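Local coordinates for putative uncharacterized protein (Ustilago maydis, PDB 4GNX), which probably serves as the large subunit of replication protein A, binding single-stranded DNA through OB-fold domains, one of which carries a zinc site, at residues I301-L306 with S386-A391; N305-A310 with M372-L377; A366-G371 with R398-N403. All blocks are in the same frame, centred on the assembly; numbering follows the deposited sequence.

Contact 1. Residues I301-L306 with S386-A391. With nucleotides of chain G.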
loop_
_atom_site.group_PDB
_atom_site.type_symbol
_atom_site.label_atom_id
_atom_site.label_comp_id
_atom_site.label_asym_id
_atom_site.label_seq_id
_atom_site.Cartn_x
_atom_site.Cartn_y
_atom_site.Cartn_z
ATOM N N ILE C 301 -7.804 -17.516 15.802
ATOM C CA ILE C 301 -7.751 -17.075 17.200
ATOM C C ILE C 301 -7.705 -18.297 18.094
ATOM O O ILE C 301 -8.513 -19.206 17.950
ATOM C CB ILE C 301 -8.942 -16.173 17.559
ATOM C CG1 ILE C 301 -9.020 -15.014 16.556
ATOM C CG2 ILE C 301 -8.756 -15.610 18.954
ATOM C CD1 ILE C 301 -10.415 -14.586 16.169
ATOM N N LYS C 302 -6.720 -18.335 18.978
ATOM C CA LYS C 302 -6.530 -19.455 19.903
ATOM C C LYS C 302 -7.631 -19.452 20.963
ATOM O O LYS C 302 -7.764 -18.485 21.720
ATOM C CB LYS C 302 -5.152 -19.345 20.543
ATOM C CG LYS C 302 -4.893 -20.260 21.719
ATOM C CD LYS C 302 -3.530 -19.944 22.323
ATOM C CE LYS C 302 -2.987 -21.126 23.103
ATOM N NZ LYS C 302 -1.538 -20.976 23.403
ATOM N N GLN C 303 -8.427 -20.522 20.995
ATOM C CA GLN C 303 -9.563 -20.617 21.916
ATOM C C GLN C 303 -9.127 -20.708 23.375
ATOM O O GLN C 303 -9.538 -19.901 24.199
ATOM C CB GLN C 303 -10.465 -21.804 21.569
ATOM C CG GLN C 303 -10.925 -21.824 20.120
ATOM C CD GLN C 303 -12.363 -22.305 19.941
ATOM O OE1 GLN C 303 -12.961 -22.918 20.838
ATOM N NE2 GLN C 303 -12.931 -22.017 18.767
ATOM N N GLU C 304 -8.299 -21.696 23.686
ATOM C CA GLU C 304 -7.833 -21.902 25.047
ATOM C C GLU C 304 -7.054 -20.689 25.544
ATOM O O GLU C 304 -6.179 -20.160 24.839
ATOM C CB GLU C 304 -6.999 -23.182 25.172
ATOM C CG GLU C 304 -5.902 -23.354 24.126
ATOM C CD GLU C 304 -4.625 -23.948 24.703
ATOM O OE1 GLU C 304 -4.515 -24.048 25.949
ATOM O OE2 GLU C 304 -3.719 -24.303 23.914
ATOM N N ASN C 305 -7.422 -20.254 26.751
ATOM C CA ASN C 305 -6.815 -19.120 27.433
ATOM C C ASN C 305 -6.945 -17.778 26.698
ATOM O O ASN C 305 -6.034 -16.957 26.704
ATOM C CB ASN C 305 -5.360 -19.436 27.767
ATOM C CG ASN C 305 -4.851 -18.630 28.941
ATOM O OD1 ASN C 305 -3.888 -17.872 28.803
ATOM N ND2 ASN C 305 -5.505 -18.773 30.107
ATOM N N LEU C 306 -8.093 -17.560 26.071
ATOM C CA LEU C 306 -8.383 -16.310 25.366
ATOM C C LEU C 306 -8.464 -15.162 26.357
ATOM O O LEU C 306 -8.060 -14.040 26.069
ATOM C CB LEU C 306 -9.726 -16.430 24.649
ATOM C CG LEU C 306 -9.920 -15.886 23.236
ATOM C CD1 LEU C 306 -11.389 -15.997 22.884
ATOM C CD2 LEU C 306 -9.423 -14.458 23.011
ATOM N N SER C 386 -20.804 -23.999 20.843
ATOM C CA SER C 386 -21.138 -23.769 19.444
ATOM C C SER C 386 -21.240 -22.289 19.114
ATOM O O SER C 386 -20.608 -21.821 18.167
ATOM C CB SER C 386 -22.457 -24.460 19.109
ATOM O OG SER C 386 -23.378 -24.331 20.188
ATOM N N GLU C 387 -22.021 -21.546 19.895
ATOM C CA GLU C 387 -22.187 -20.114 19.638
ATOM C C GLU C 387 -20.941 -19.321 20.000
ATOM O O GLU C 387 -20.674 -18.258 19.429
ATOM C CB GLU C 387 -23.410 -19.571 20.360
ATOM C CG GLU C 387 -24.690 -20.141 19.783
ATOM C CD GLU C 387 -25.785 -19.106 19.638
ATOM O OE1 GLU C 387 -26.423 -18.772 20.664
ATOM O OE2 GLU C 387 -26.013 -18.645 18.488
ATOM N N PHE C 388 -20.180 -19.861 20.947
ATOM C CA PHE C 388 -18.908 -19.285 21.341
ATOM C C PHE C 388 -17.822 -19.495 20.273
ATOM O O PHE C 388 -17.028 -18.590 20.010
ATOM C CB PHE C 388 -18.480 -19.839 22.697
ATOM C CG PHE C 388 -17.023 -19.716 22.957
ATOM C CD1 PHE C 388 -16.503 -18.553 23.497
ATOM C CD2 PHE C 388 -16.158 -20.764 22.649
ATOM C CE1 PHE C 388 -15.139 -18.436 23.736
ATOM C CE2 PHE C 388 -14.796 -20.655 22.883
ATOM C CZ PHE C 388 -14.283 -19.487 23.426
ATOM N N SER C 389 -17.769 -20.674 19.662
ATOM C CA SER C 389 -16.798 -20.881 18.589
ATOM C C SER C 389 -17.221 -20.203 17.269
ATOM O O SER C 389 -16.376 -19.819 16.475
ATOM C CB SER C 389 -16.463 -22.362 18.408
ATOM O OG SER C 389 -17.510 -23.033 17.749
ATOM N N ALA C 390 -18.528 -20.039 17.062
ATOM C CA ALA C 390 -19.051 -19.218 15.963
ATOM C C ALA C 390 -18.528 -17.790 16.051
ATOM O O ALA C 390 -18.073 -17.245 15.060
ATOM C CB ALA C 390 -20.574 -19.216 15.946
ATOM N N ALA C 391 -18.581 -17.192 17.238
ATOM C CA ALA C 391 -18.049 -15.842 17.453
ATOM C C ALA C 391 -16.579 -15.715 17.040
ATOM O O ALA C 391 -16.191 -14.721 16.428
ATOM C CB ALA C 391 -18.234 -15.429 18.898
ATOM P P DT G 18 2.673 -25.057 19.984
ATOM O OP1 DT G 18 2.697 -26.298 20.804
ATOM O OP2 DT G 18 3.538 -24.954 18.781
ATOM O "O5'" DT G 18 1.165 -24.809 19.539
ATOM C "C5'" DT G 18 0.070 -25.022 20.456
ATOM C "C4'" DT G 18 -0.918 -23.883 20.362
ATOM O "O4'" DT G 18 -0.238 -22.659 20.695
ATOM C "C3'" DT G 18 -1.509 -23.660 18.969
ATOM O "O3'" DT G 18 -2.767 -24.333 18.784
ATOM C "C2'" DT G 18 -1.621 -22.150 18.842
ATOM C "C1'" DT G 18 -0.810 -21.573 19.996
ATOM N N1 DT G 18 0.286 -20.667 19.614
ATOM C C2 DT G 18 0.297 -19.416 20.185
ATOM O O2 DT G 18 -0.565 -19.025 20.953
ATOM N N3 DT G 18 1.360 -18.629 19.815
ATOM C C4 DT G 18 2.392 -18.966 18.962
ATOM O O4 DT G 18 3.280 -18.152 18.726
ATOM C C5 DT G 18 2.325 -20.301 18.409
ATOM C C7 DT G 18 3.400 -20.753 17.471
ATOM C C6 DT G 18 1.292 -21.077 18.765
ATOM P P DT G 19 -4.086 -24.256 19.711
ATOM O OP1 DT G 19 -4.864 -23.057 19.313
ATOM O OP2 DT G 19 -3.690 -24.419 21.132
ATOM O "O5'" DT G 19 -4.992 -25.517 19.334
ATOM C "C5'" DT G 19 -4.748 -26.333 18.168
ATOM C "C4'" DT G 19 -5.280 -25.657 16.925
ATOM O "O4'" DT G 19 -4.281 -24.756 16.400
ATOM C "C3'" DT G 19 -5.590 -26.595 15.765
ATOM O "O3'" DT G 19 -6.498 -25.912 14.898
ATOM C "C2'" DT G 19 -4.232 -26.739 15.101
ATOM C "C1'" DT G 19 -3.633 -25.344 15.272
ATOM N N1 DT G 19 -2.172 -25.287 15.510
ATOM C C2 DT G 19 -1.539 -24.080 15.305
ATOM O O2 DT G 19 -2.121 -23.077 14.923
ATOM N N3 DT G 19 -0.188 -24.091 15.563
ATOM C C4 DT G 19 0.571 -25.161 15.996
ATOM O O4 DT G 19 1.776 -25.018 16.187
ATOM C C5 DT G 19 -0.159 -26.396 16.194
ATOM C C7 DT G 19 0.580 -27.610 16.662
ATOM C C6 DT G 19 -1.476 -26.395 15.948
#

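Contact 2. Residues N305-A310 with M372-L377. With nucleotides of chain G.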
loop_
_atom_site.group_PDB
_atom_site.type_symbol
_atom_site.label_atom_id
_atom_site.label_comp_id
_atom_site.label_asym_id
_atom_site.label_seq_id
_atom_site.Cartn_x
_atom_site.Cartn_y
_atom_site.Cartn_z
ATOM N N ASN C 305 -7.422 -20.254 26.751
ATOM C CA ASN C 305 -6.815 -19.120 27.433
ATOM C C ASN C 305 -6.945 -17.778 26.698
ATOM O O ASN C 305 -6.034 -16.957 26.704
ATOM C CB ASN C 305 -5.360 -19.436 27.767
ATOM C CG ASN C 305 -4.851 -18.630 28.941
ATOM O OD1 ASN C 305 -3.888 -17.872 28.803
ATOM N ND2 ASN C 305 -5.505 -18.773 30.107
ATOM N N LEU C 306 -8.093 -17.560 26.071
ATOM C CA LEU C 306 -8.383 -16.310 25.366
ATOM C C LEU C 306 -8.464 -15.162 26.357
ATOM O O LEU C 306 -8.060 -14.040 26.069
ATOM C CB LEU C 306 -9.726 -16.430 24.649
ATOM C CG LEU C 306 -9.920 -15.886 23.236
ATOM C CD1 LEU C 306 -11.389 -15.997 22.884
ATOM C CD2 LEU C 306 -9.423 -14.458 23.011
ATOM N N TYR C 307 -9.021 -15.448 27.525
ATOM C CA TYR C 307 -9.175 -14.441 28.547
ATOM C C TYR C 307 -8.860 -14.979 29.935
ATOM O O TYR C 307 -8.914 -16.181 30.182
ATOM C CB TYR C 307 -10.575 -13.831 28.502
ATOM C CG TYR C 307 -11.691 -14.837 28.552
ATOM C CD1 TYR C 307 -12.038 -15.469 29.753
ATOM C CD2 TYR C 307 -12.415 -15.150 27.407
ATOM C CE1 TYR C 307 -13.072 -16.388 29.811
ATOM C CE2 TYR C 307 -13.458 -16.062 27.455
ATOM C CZ TYR C 307 -13.776 -16.677 28.658
ATOM O OH TYR C 307 -14.800 -17.582 28.716
ATOM N N TYR C 308 -8.492 -14.063 30.817
ATOM C CA TYR C 308 -8.166 -14.391 32.184
ATOM C C TYR C 308 -9.134 -13.654 33.080
ATOM O O TYR C 308 -9.766 -12.682 32.649
ATOM C CB TYR C 308 -6.705 -14.042 32.520
ATOM C CG TYR C 308 -6.387 -12.569 32.591
ATOM C CD1 TYR C 308 -6.219 -11.919 33.825
ATOM C CD2 TYR C 308 -6.246 -11.817 31.423
ATOM C CE1 TYR C 308 -5.935 -10.562 33.884
ATOM C CE2 TYR C 308 -5.960 -10.462 31.471
ATOM C CZ TYR C 308 -5.810 -9.843 32.696
ATOM O OH TYR C 308 -5.531 -8.508 32.695
ATOM N N THR C 309 -9.273 -14.154 34.306
ATOM C CA THR C 309 -10.093 -13.517 35.336
ATOM C C THR C 309 -9.275 -12.440 36.048
ATOM O O THR C 309 -8.248 -12.734 36.655
ATOM C CB THR C 309 -10.592 -14.535 36.385
ATOM O OG1 THR C 309 -9.462 -15.118 37.049
ATOM C CG2 THR C 309 -11.417 -15.636 35.744
ATOM N N ALA C 310 -9.757 -11.201 35.979
ATOM C CA ALA C 310 -9.005 -10.024 36.451
ATOM C C ALA C 310 -9.645 -9.259 37.619
ATOM O O ALA C 310 -10.839 -9.406 37.898
ATOM C CB ALA C 310 -8.723 -9.082 35.278
ATOM N N MET C 372 -16.962 -7.857 20.864
ATOM C CA MET C 372 -17.516 -8.287 22.133
ATOM C C MET C 372 -16.481 -8.128 23.229
ATOM O O MET C 372 -15.308 -8.411 23.016
ATOM C CB MET C 372 -17.843 -9.753 22.011
ATOM C CG MET C 372 -19.070 -10.178 22.750
ATOM S SD MET C 372 -19.297 -11.940 22.521
ATOM C CE MET C 372 -19.529 -12.009 20.742
ATOM N N SER C 373 -16.902 -7.668 24.398
ATOM C CA SER C 373 -16.020 -7.638 25.561
ATOM C C SER C 373 -15.777 -9.066 26.034
ATOM O O SER C 373 -16.563 -9.972 25.722
ATOM C CB SER C 373 -16.651 -6.846 26.694
ATOM O OG SER C 373 -17.651 -7.626 27.331
ATOM N N ALA C 374 -14.704 -9.265 26.794
ATOM C CA ALA C 374 -14.375 -10.605 27.303
ATOM C C ALA C 374 -15.460 -11.174 28.229
ATOM O O ALA C 374 -15.656 -12.396 28.296
ATOM C CB ALA C 374 -13.013 -10.617 27.983
ATOM N N GLY C 375 -16.165 -10.276 28.919
ATOM C CA GLY C 375 -17.305 -10.643 29.749
ATOM C C GLY C 375 -18.431 -11.217 28.913
ATOM O O GLY C 375 -18.999 -12.262 29.256
ATOM N N GLU C 376 -18.735 -10.540 27.803
ATOM C CA GLU C 376 -19.810 -10.953 26.894
ATOM C C GLU C 376 -19.504 -12.316 26.254
ATOM O O GLU C 376 -20.393 -13.155 26.049
ATOM C CB GLU C 376 -20.009 -9.902 25.799
ATOM C CG GLU C 376 -20.557 -8.548 26.244
ATOM C CD GLU C 376 -20.547 -7.497 25.124
ATOM O OE1 GLU C 376 -19.445 -7.090 24.679
ATOM O OE2 GLU C 376 -21.644 -7.057 24.693
ATOM N N LEU C 377 -18.235 -12.522 25.937
ATOM C CA LEU C 377 -17.793 -13.766 25.355
ATOM C C LEU C 377 -17.984 -14.917 26.327
ATOM O O LEU C 377 -18.499 -15.979 25.960
ATOM C CB LEU C 377 -16.322 -13.659 24.982
ATOM C CG LEU C 377 -15.899 -14.254 23.649
ATOM C CD1 LEU C 377 -14.579 -14.955 23.867
ATOM C CD2 LEU C 377 -16.928 -15.211 23.066
ATOM P P DT G 13 -1.512 -4.757 35.611
ATOM O OP1 DT G 13 -2.799 -5.244 36.154
ATOM O OP2 DT G 13 -0.439 -4.362 36.562
ATOM O "O5'" DT G 13 -0.935 -5.846 34.596
ATOM C "C5'" DT G 13 -1.141 -7.264 34.781
ATOM C "C4'" DT G 13 -2.025 -7.826 33.689
ATOM O "O4'" DT G 13 -2.416 -6.785 32.776
ATOM C "C3'" DT G 13 -1.384 -8.891 32.807
ATOM O "O3'" DT G 13 -1.736 -10.179 33.298
ATOM C "C2'" DT G 13 -2.104 -8.743 31.477
ATOM C "C1'" DT G 13 -2.761 -7.368 31.526
ATOM N N1 DT G 13 -2.296 -6.462 30.471
ATOM C C2 DT G 13 -3.213 -5.664 29.821
ATOM O O2 DT G 13 -4.411 -5.689 30.062
ATOM N N3 DT G 13 -2.674 -4.837 28.865
ATOM C C4 DT G 13 -1.342 -4.729 28.508
ATOM O O4 DT G 13 -1.008 -3.940 27.626
ATOM C C5 DT G 13 -0.436 -5.595 29.235
ATOM C C7 DT G 13 1.026 -5.550 28.921
ATOM C C6 DT G 13 -0.953 -6.403 30.169
ATOM P P DT G 14 -0.732 -10.969 34.231
ATOM O OP1 DT G 14 -1.144 -10.668 35.629
ATOM O OP2 DT G 14 0.667 -10.724 33.798
ATOM O "O5'" DT G 14 -1.149 -12.442 33.797
ATOM C "C5'" DT G 14 -2.518 -12.744 33.486
ATOM C "C4'" DT G 14 -2.627 -14.183 33.044
ATOM O "O4'" DT G 14 -2.501 -14.234 31.607
ATOM C "C3'" DT G 14 -1.533 -15.092 33.601
ATOM O "O3'" DT G 14 -2.009 -16.395 33.939
ATOM C "C2'" DT G 14 -0.510 -15.164 32.483
ATOM C "C1'" DT G 14 -1.315 -14.913 31.219
ATOM N N1 DT G 14 -0.598 -14.059 30.253
ATOM C C2 DT G 14 -0.292 -14.589 29.019
ATOM O O2 DT G 14 -0.612 -15.717 28.678
ATOM N N3 DT G 14 0.401 -13.739 28.188
ATOM C C4 DT G 14 0.810 -12.447 28.467
ATOM O O4 DT G 14 1.421 -11.803 27.620
ATOM C C5 DT G 14 0.461 -11.959 29.785
ATOM C C7 DT G 14 0.867 -10.574 30.180
ATOM C C6 DT G 14 -0.213 -12.780 30.600
#

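Contact 3. Residues A366-G371 with R398-N403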
loop_
_atom_site.group_PDB
_atom_site.type_symbol
_atom_site.label_atom_id
_atom_site.label_comp_id
_atom_site.label_asym_id
_atom_site.label_seq_id
_atom_site.Cartn_x
_atom_site.Cartn_y
_atom_site.Cartn_z
ATOM N N ALA C 366 -8.437 -6.395 21.313
ATOM C CA ALA C 366 -9.039 -7.703 21.131
ATOM C C ALA C 366 -10.562 -7.653 21.100
ATOM O O ALA C 366 -11.196 -8.528 20.505
ATOM C CB ALA C 366 -8.541 -8.680 22.182
ATOM N N THR C 367 -11.142 -6.617 21.713
ATOM C CA THR C 367 -12.599 -6.465 21.747
ATOM C C THR C 367 -13.190 -6.213 20.367
ATOM O O THR C 367 -14.188 -6.827 19.999
ATOM C CB THR C 367 -13.065 -5.374 22.731
ATOM O OG1 THR C 367 -12.713 -5.755 24.063
ATOM C CG2 THR C 367 -14.569 -5.204 22.671
ATOM N N GLN C 368 -12.572 -5.320 19.607
ATOM C CA GLN C 368 -13.015 -5.076 18.242
ATOM C C GLN C 368 -12.682 -6.247 17.333
ATOM O O GLN C 368 -13.349 -6.474 16.329
ATOM C CB GLN C 368 -12.417 -3.792 17.684
ATOM C CG GLN C 368 -10.905 -3.721 17.797
ATOM C CD GLN C 368 -10.287 -2.772 16.787
ATOM O OE1 GLN C 368 -10.709 -2.712 15.619
ATOM N NE2 GLN C 368 -9.269 -2.024 17.229
ATOM N N LEU C 369 -11.655 -7.001 17.678
ATOM C CA LEU C 369 -11.350 -8.160 16.878
ATOM C C LEU C 369 -12.404 -9.251 17.018
ATOM O O LEU C 369 -12.501 -10.123 16.170
ATOM C CB LEU C 369 -9.950 -8.681 17.183
ATOM C CG LEU C 369 -8.958 -8.327 16.068
ATOM C CD1 LEU C 369 -8.695 -6.829 15.942
ATOM C CD2 LEU C 369 -7.649 -9.056 16.264
ATOM N N ILE C 370 -13.212 -9.174 18.072
ATOM C CA ILE C 370 -14.239 -10.183 18.342
ATOM C C ILE C 370 -15.644 -9.562 18.376
ATOM O O ILE C 370 -16.647 -10.257 18.218
ATOM C CB ILE C 370 -13.909 -10.969 19.638
ATOM C CG1 ILE C 370 -12.590 -11.724 19.447
ATOM C CG2 ILE C 370 -15.017 -11.957 20.003
ATOM C CD1 ILE C 370 -11.817 -11.946 20.720
ATOM N N GLY C 371 -15.704 -8.244 18.546
ATOM C CA GLY C 371 -16.962 -7.497 18.486
ATOM C C GLY C 371 -17.715 -7.678 19.780
ATOM O O GLY C 371 -18.946 -7.648 19.798
ATOM N N ARG C 398 -11.000 -11.721 8.383
ATOM C CA ARG C 398 -11.188 -10.268 8.398
ATOM C C ARG C 398 -9.845 -9.587 8.346
ATOM O O ARG C 398 -8.874 -10.094 8.913
ATOM C CB ARG C 398 -11.925 -9.812 9.649
ATOM C CG ARG C 398 -13.316 -10.356 9.788
ATOM C CD ARG C 398 -14.250 -9.223 10.163
ATOM N NE ARG C 398 -15.453 -9.755 10.778
ATOM C CZ ARG C 398 -16.630 -9.797 10.187
ATOM N NH1 ARG C 398 -16.772 -9.309 8.961
ATOM N NH2 ARG C 398 -17.668 -10.310 10.832
ATOM N N MET C 399 -9.803 -8.428 7.693
ATOM C CA MET C 399 -8.546 -7.764 7.347
ATOM C C MET C 399 -8.292 -6.467 8.121
ATOM O O MET C 399 -9.176 -5.604 8.234
ATOM C CB MET C 399 -8.536 -7.482 5.852
ATOM C CG MET C 399 -7.149 -7.366 5.260
ATOM S SD MET C 399 -7.149 -7.357 3.457
ATOM C CE MET C 399 -8.240 -8.752 3.102
ATOM N N TYR C 400 -7.072 -6.315 8.634
ATOM C CA TYR C 400 -6.756 -5.147 9.470
ATOM C C TYR C 400 -5.428 -4.517 9.162
ATOM O O TYR C 400 -4.497 -5.203 8.753
ATOM C CB TYR C 400 -6.741 -5.517 10.966
ATOM C CG TYR C 400 -8.053 -6.013 11.483
ATOM C CD1 TYR C 400 -8.410 -7.347 11.368
ATOM C CD2 TYR C 400 -8.940 -5.143 12.056
ATOM C CE1 TYR C 400 -9.624 -7.798 11.819
ATOM C CE2 TYR C 400 -10.160 -5.579 12.519
ATOM C CZ TYR C 400 -10.495 -6.905 12.400
ATOM O OH TYR C 400 -11.715 -7.318 12.879
ATOM N N MET C 401 -5.341 -3.211 9.386
ATOM C CA MET C 401 -4.054 -2.577 9.580
ATOM C C MET C 401 -3.671 -2.785 11.027
ATOM O O MET C 401 -4.425 -2.431 11.926
ATOM C CB MET C 401 -4.093 -1.093 9.251
ATOM C CG MET C 401 -3.629 -0.751 7.833
ATOM S SD MET C 401 -1.949 -1.294 7.405
ATOM C CE MET C 401 -1.070 -0.877 8.914
ATOM N N PHE C 402 -2.511 -3.384 11.249
ATOM C CA PHE C 402 -2.036 -3.646 12.597
ATOM C C PHE C 402 -0.821 -2.800 12.928
ATOM O O PHE C 402 0.175 -2.801 12.213
ATOM C CB PHE C 402 -1.632 -5.117 12.744
ATOM C CG PHE C 402 -2.768 -6.080 12.709
ATOM C CD1 PHE C 402 -2.928 -6.930 11.625
ATOM C CD2 PHE C 402 -3.654 -6.170 13.774
ATOM C CE1 PHE C 402 -3.971 -7.838 11.581
ATOM C CE2 PHE C 402 -4.699 -7.074 13.745
ATOM C CZ PHE C 402 -4.857 -7.915 12.647
ATOM N N ASN C 403 -0.901 -2.091 14.031
ATOM C CA ASN C 403 0.232 -1.343 14.515
ATOM C C ASN C 403 0.867 -2.128 15.649
ATOM O O ASN C 403 0.215 -2.452 16.643
ATOM C CB ASN C 403 -0.206 0.044 14.984
ATOM C CG ASN C 403 0.967 0.958 15.226
ATOM O OD1 ASN C 403 1.971 0.869 14.523
ATOM N ND2 ASN C 403 0.864 1.829 16.230
#

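Contact 1. Residues I301-L306 with S386-A391
Gln303 and Phe388 meet through amide and ring, and the contact is a narrow one, burying 164 Å² over both sides. OE1 of Gln303 comes to the edge of the Phe388 ring, close to its plane, 3.6 Å from CE2 of Phe388. The two flat groups are turned 86° against each other, so they do not stack. The other arm of the amide serves the next helical residue: NE2 of Gln303 lies 3.6 Å from CB of Ser389, a plain van der Waals approach. A bend at chi2 (-142°) carries the Gln303 amide to this surface. Leu306 and Phe388 both pack on Leu377 of helix 374-381.

Lys302 supplies hydrogen bonds to the DNA. It runs out extended, CG opposite the backbone N (chi1 168°), and its NZ donates to O2 of DT18 of chain G at 3.3 Å, with a weak bond of 3.4 Å from NZ to O4' of the same nucleotide. Its CG also lies 3.7 Å from OP1 of DT19 of chain G.

Gln303 opens a type II beta turn running to Leu306 and points its CB at helix 385-395, while Lys302, just before the turn, reaches the bound DNA. In this OB fold, the broken first strand 290-310 thus meets DNA through Lys302 while Gln303 packs on helix 385-395, one of the helices leading into strand 398-411.

Contact 2. Residues N305-A310 with M372-L377
OE1 of Glu376 is gripped by two groups of Ser373: N of Ser373 donates at 2.6 Å to the anti lone pair of Glu376 OE1, nearly straight (169°), and OG of Ser373 adds a weak bond. In return, N of Glu376 donates to OG of Ser373 at 3.1 Å. This reciprocal pair is a capping box, with Ser373 at the N-cap, and it closes the first turn of helix 374-381 in the OB fold. The CB bonds of Ala374 and Leu377 point at the 305-310 segment.

Those two meet the strand end without polar help. CB of Ala374 touches CB of Tyr307 at 4.1 Å, where the backbones come nearest, with CA atoms of the two residues 6.6 Å apart. O of Ala374 stands over one face of the Tyr307 ring, displaced toward its rim. Leu377 spans Leu306, in the turn, and Tyr307, at the start of the strand: its CD1 is 3.9 Å from CE2 of Tyr307, at the ring edge and near its plane, and 3.5 Å from CD1 of Leu306, whose side chain it crosses at about a right angle. Phe388 backs Leu377 from helix 385-395.

Tyr308 takes the other side of the strand, pointing away from the helix and toward the DNA. C5' of DT14 of chain G lies over one face of its ring, and its OH, hydrogen-bonded to Asn317 O, comes within 3.2 Å of C1' of DT13 of chain G.

Contact 3. Residues A366-G371 with R398-N403
Helix 366-370 and strand 398-403 run roughly antiparallel, with 154° between the N-to-C directions of these short segments and their axes 11.2 Å apart at closest approach, a separation that leaves the side chains to bridge the space between them. Leu369 does most of this. Its CD1 sits over one face of the Tyr400 ring, 4.1 Å from the centroid and 17° off the ring normal, which meets the geometry of a CH-pi contact; the methyl is displaced toward the CE2 and CZ rim. Its other branch turns to the next aromatic residue on the same side of the strand: CD2 of Leu369 is 4.4 Å from CE2 of Phe402, at the ring edge and near its plane. One leucine thus meets one ring by its face and the other by its edge.

The Tyr400 ring reaches the helix because CG lies opposite the carbonyl carbon (chi1 -62°), and CB of the same residue stands 3.5 Å above one face of the Phe402 ring. At the far end of the ring, OH of Tyr400 lies 3.9 Å from O of Gln368, too long to count as a polar bond. Gln368 itself contributes at the periphery. Its OE1 approaches CE2 of Tyr400 obliquely at 4.3 Å, while its NE2 is hydrogen-bonded to O of Ala424 on strand 414-426.

Leu369 and Phe402 both also pack on Ala424, and Phe402 touches Ala296 and Val298 of strand 290-310. Gly371 leaves helical backbone angles, with positive phi. A helical connection between the third and fourth barrel strands is a hallmark of the OB fold, and here its first helix, 363-370, packs Leu369 on Tyr400 and Phe402.

Overall arrangement
All three contacts lie in the C-terminal OB domain, on one side of the chain's centre. Contacts 1 and 2 are about 10 Å apart between centres, share Asn305 and Leu306 of strand 290-310, and use the successive helices 385-395 and 374-381; contact 3 is about 15 and 16 Å from them. Helices 363-370, 374-381 and 385-395 follow one another between strands 355-362 and 398-411, and strand 398-411 neighbours 290-310 in the five-stranded antiparallel sheet. Contact 3 alternates with the others along the chain and touches both, Ile370 packing on Leu306. The helical connection thus packs against the sheet whose first strand meets the DNA in contacts 1 and 2.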